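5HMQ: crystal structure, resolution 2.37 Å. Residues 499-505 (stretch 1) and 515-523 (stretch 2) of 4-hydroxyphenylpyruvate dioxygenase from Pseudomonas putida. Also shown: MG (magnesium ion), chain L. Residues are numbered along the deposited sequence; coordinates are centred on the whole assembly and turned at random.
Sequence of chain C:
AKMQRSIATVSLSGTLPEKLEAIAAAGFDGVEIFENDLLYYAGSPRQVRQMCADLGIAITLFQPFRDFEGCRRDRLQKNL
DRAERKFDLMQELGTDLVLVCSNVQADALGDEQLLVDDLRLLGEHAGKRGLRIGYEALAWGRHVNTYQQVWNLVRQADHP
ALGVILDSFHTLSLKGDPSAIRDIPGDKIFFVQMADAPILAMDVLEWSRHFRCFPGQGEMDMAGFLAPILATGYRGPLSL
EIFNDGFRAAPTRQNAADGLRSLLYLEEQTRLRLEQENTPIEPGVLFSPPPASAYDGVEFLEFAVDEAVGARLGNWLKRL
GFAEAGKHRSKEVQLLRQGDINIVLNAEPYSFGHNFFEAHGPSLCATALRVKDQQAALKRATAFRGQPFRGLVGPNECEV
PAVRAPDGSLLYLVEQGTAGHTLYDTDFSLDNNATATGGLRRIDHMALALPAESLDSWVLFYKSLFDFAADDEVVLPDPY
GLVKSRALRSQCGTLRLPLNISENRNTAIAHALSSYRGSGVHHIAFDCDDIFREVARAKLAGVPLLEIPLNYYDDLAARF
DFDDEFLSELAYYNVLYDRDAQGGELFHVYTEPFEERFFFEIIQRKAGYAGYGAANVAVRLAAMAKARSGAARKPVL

Stretch 1 499-505: LNISENR
Stretch 2, residues 515-523: SYRGSGVHH

How do the two backbones run past each other? They are antiparallel: Asn-500 lies across from His-522 (CA to CA 7.6 Å), Ser-502 from Ser-519 (CA to CA 5.8 Å) and Arg-505 from Tyr-516 (CA to CA 7.5 Å). Residues 499-501 are strand (phi/psi -134/120, -111/166, -99/121), so Asn-500 points toward stretch 2 while Leu-499 and Ile-501 point away. Stretch 2 is loop to Ser-519 (-96/173), then strand from Gly-520, whose angles of 142/-156 would jam a CB against the preceding carbonyl. No backbone-to-backbone hydrogen bond joins the stretches; side chains bridge them.

What ties the stretches together at their closest register? Ser-502 and Ser-519, both rotamer m, share a hydrogen bond, OG to OG 2.9 Å, in which either hydroxyl could be the donor.

How does Tyr-516 reach across? With chi1 172° (t) and chi2 80°, its ring extends toward the loop after Ser-502, and Tyr-516 OH donates to Glu-503 O at 2.9 Å, near the ring plane. Arg-505 CA lies over one face, with Arg-505 CB 4.2 Å from Tyr-516 CE2, so the ring gains nonpolar packing besides its polar anchor. The charged ends of Glu-503 (t at chi1) and Arg-505 (p at chi1) lead away.

What happens around the histidines? Asn-500 (chi1 -60°, m) sets its amide over one face of the His-522 ring (chi1 -173°, t), with Asn-500 ND2 3.7 Å from His-522 ND1, a packing contact. In the ring plane, His-522 ND1 instead accepts a hydrogen bond from His-523 ND1 at 3.0 Å and 169°. That bond leaves His-523 NE2 (chi1 72°, p) to bind magnesium MG at 2.4 Å, alongside three waters and ligands elsewhere in the structure.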

# COMPACT_ATOMS: atom_id res chain seq x y z
N LEU C 499 13.99 11.69 0.27
CA LEU C 499 12.72 11.00 0.14
C LEU C 499 12.13 10.78 1.52
O LEU C 499 12.74 10.12 2.36
CB LEU C 499 12.89 9.68 -0.61
CG LEU C 499 13.51 9.81 -2.00
CD1 LEU C 499 14.07 8.49 -2.49
CD2 LEU C 499 12.50 10.36 -2.99
N ASN C 500 10.94 11.34 1.75
CA ASN C 500 10.21 11.21 3.00
C ASN C 500 8.97 10.35 2.80
O ASN C 500 8.55 10.07 1.67
CB ASN C 500 9.82 12.59 3.55
CG ASN C 500 11.03 13.48 3.82
OD1 ASN C 500 11.56 13.50 4.93
ND2 ASN C 500 11.46 14.22 2.80
N ILE C 501 8.39 9.93 3.91
CA ILE C 501 7.21 9.07 3.92
C ILE C 501 5.98 9.94 4.13
O ILE C 501 5.88 10.66 5.13
CB ILE C 501 7.32 7.98 4.99
CG1 ILE C 501 8.52 7.08 4.71
CG2 ILE C 501 6.04 7.17 5.06
CD1 ILE C 501 8.76 6.02 5.75
N SER C 502 5.05 9.89 3.18
CA SER C 502 3.79 10.59 3.31
C SER C 502 2.89 9.91 4.34
O SER C 502 3.06 8.74 4.68
CB SER C 502 3.05 10.65 1.98
OG SER C 502 3.79 11.36 1.00
N GLU C 503 1.93 10.68 4.83
CA GLU C 503 0.95 10.15 5.77
C GLU C 503 -0.11 9.38 4.99
O GLU C 503 -0.50 9.78 3.89
CB GLU C 503 0.31 11.29 6.57
CG GLU C 503 -0.44 10.85 7.80
CD GLU C 503 0.45 10.14 8.80
OE1 GLU C 503 0.51 8.89 8.75
OE2 GLU C 503 1.10 10.82 9.61
N ASN C 504 -0.57 8.27 5.55
CA ASN C 504 -1.61 7.50 4.89
C ASN C 504 -2.92 8.27 4.93
O ASN C 504 -3.08 9.22 5.70
CB ASN C 504 -1.80 6.12 5.53
CG ASN C 504 -2.49 6.17 6.89
OD1 ASN C 504 -3.45 6.89 7.07
ND2 ASN C 504 -2.00 5.38 7.85
N ARG C 505 -3.85 7.90 4.05
CA ARG C 505 -5.17 8.51 4.13
C ARG C 505 -5.92 8.05 5.38
O ARG C 505 -6.64 8.84 6.00
CB ARG C 505 -5.97 8.23 2.86
CG ARG C 505 -6.05 6.78 2.45
CD ARG C 505 -6.86 6.66 1.16
NE ARG C 505 -7.45 5.34 1.00
CZ ARG C 505 -8.49 5.07 0.21
NH1 ARG C 505 -9.06 6.04 -0.49
NH2 ARG C 505 -8.97 3.84 0.13
N SER C 515 -7.28 18.57 7.02
CA SER C 515 -6.11 19.01 6.26
C SER C 515 -5.26 17.80 5.86
O SER C 515 -4.22 17.55 6.47
CB SER C 515 -5.34 19.93 7.17
OG SER C 515 -4.03 19.92 6.81
N TYR C 516 -5.65 17.09 4.79
CA TYR C 516 -4.80 16.02 4.28
C TYR C 516 -4.55 16.22 2.79
O TYR C 516 -5.48 16.17 1.98
CB TYR C 516 -5.41 14.65 4.55
CG TYR C 516 -4.64 13.55 3.85
CD1 TYR C 516 -3.46 13.07 4.39
CD2 TYR C 516 -5.10 12.99 2.67
CE1 TYR C 516 -2.74 12.08 3.77
CE2 TYR C 516 -4.39 11.99 2.03
CZ TYR C 516 -3.21 11.53 2.59
OH TYR C 516 -2.53 10.53 1.93
N ARG C 517 -3.28 16.43 2.46
CA ARG C 517 -2.81 16.41 1.09
C ARG C 517 -1.87 15.23 0.92
O ARG C 517 -1.07 14.92 1.80
CB ARG C 517 -2.10 17.73 0.72
CG ARG C 517 -2.91 18.95 1.14
CD ARG C 517 -4.30 18.95 0.50
NE ARG C 517 -5.31 19.55 1.38
CZ ARG C 517 -5.68 20.83 1.34
NH1 ARG C 517 -5.15 21.65 0.45
NH2 ARG C 517 -6.60 21.28 2.19
N GLY C 518 -2.02 14.53 -0.21
CA GLY C 518 -1.30 13.30 -0.50
C GLY C 518 0.20 13.46 -0.63
O GLY C 518 0.86 14.14 0.16
N SER C 519 0.75 12.78 -1.62
CA SER C 519 2.19 12.75 -1.86
C SER C 519 2.55 13.80 -2.91
O SER C 519 1.68 14.43 -3.51
CB SER C 519 2.62 11.35 -2.30
OG SER C 519 2.27 10.39 -1.31
N GLY C 520 3.84 13.97 -3.11
CA GLY C 520 4.32 14.98 -4.04
C GLY C 520 5.57 15.63 -3.50
O GLY C 520 6.30 15.05 -2.70
N VAL C 521 5.83 16.85 -3.97
CA VAL C 521 7.02 17.58 -3.55
C VAL C 521 6.94 17.89 -2.06
O VAL C 521 5.96 18.46 -1.57
CB VAL C 521 7.19 18.86 -4.37
CG1 VAL C 521 8.17 19.81 -3.68
CG2 VAL C 521 7.69 18.52 -5.75
N HIS C 522 7.99 17.50 -1.33
CA HIS C 522 8.07 17.84 0.08
C HIS C 522 8.58 19.26 0.26
O HIS C 522 7.93 20.08 0.92
CB HIS C 522 8.97 16.84 0.81
CG HIS C 522 8.99 17.01 2.30
ND1 HIS C 522 10.03 17.62 2.96
CD2 HIS C 522 8.09 16.65 3.24
CE1 HIS C 522 9.78 17.63 4.26
NE2 HIS C 522 8.61 17.05 4.46
N HIS C 523 9.72 19.58 -0.35
CA HIS C 523 10.23 20.95 -0.35
C HIS C 523 11.29 21.09 -1.43
O HIS C 523 11.87 20.11 -1.89
CB HIS C 523 10.79 21.36 1.01
CG HIS C 523 12.09 20.71 1.36
ND1 HIS C 523 12.16 19.51 2.05
CD2 HIS C 523 13.37 21.09 1.15
CE1 HIS C 523 13.43 19.19 2.23
NE2 HIS C 523 14.18 20.13 1.70
MG MG L . 16.32 20.34 2.71
O HOH W 1 16.58 17.99 2.89
O HOH W 2 18.10 20.74 3.69
O HOH W 3 15.46 20.17 4.59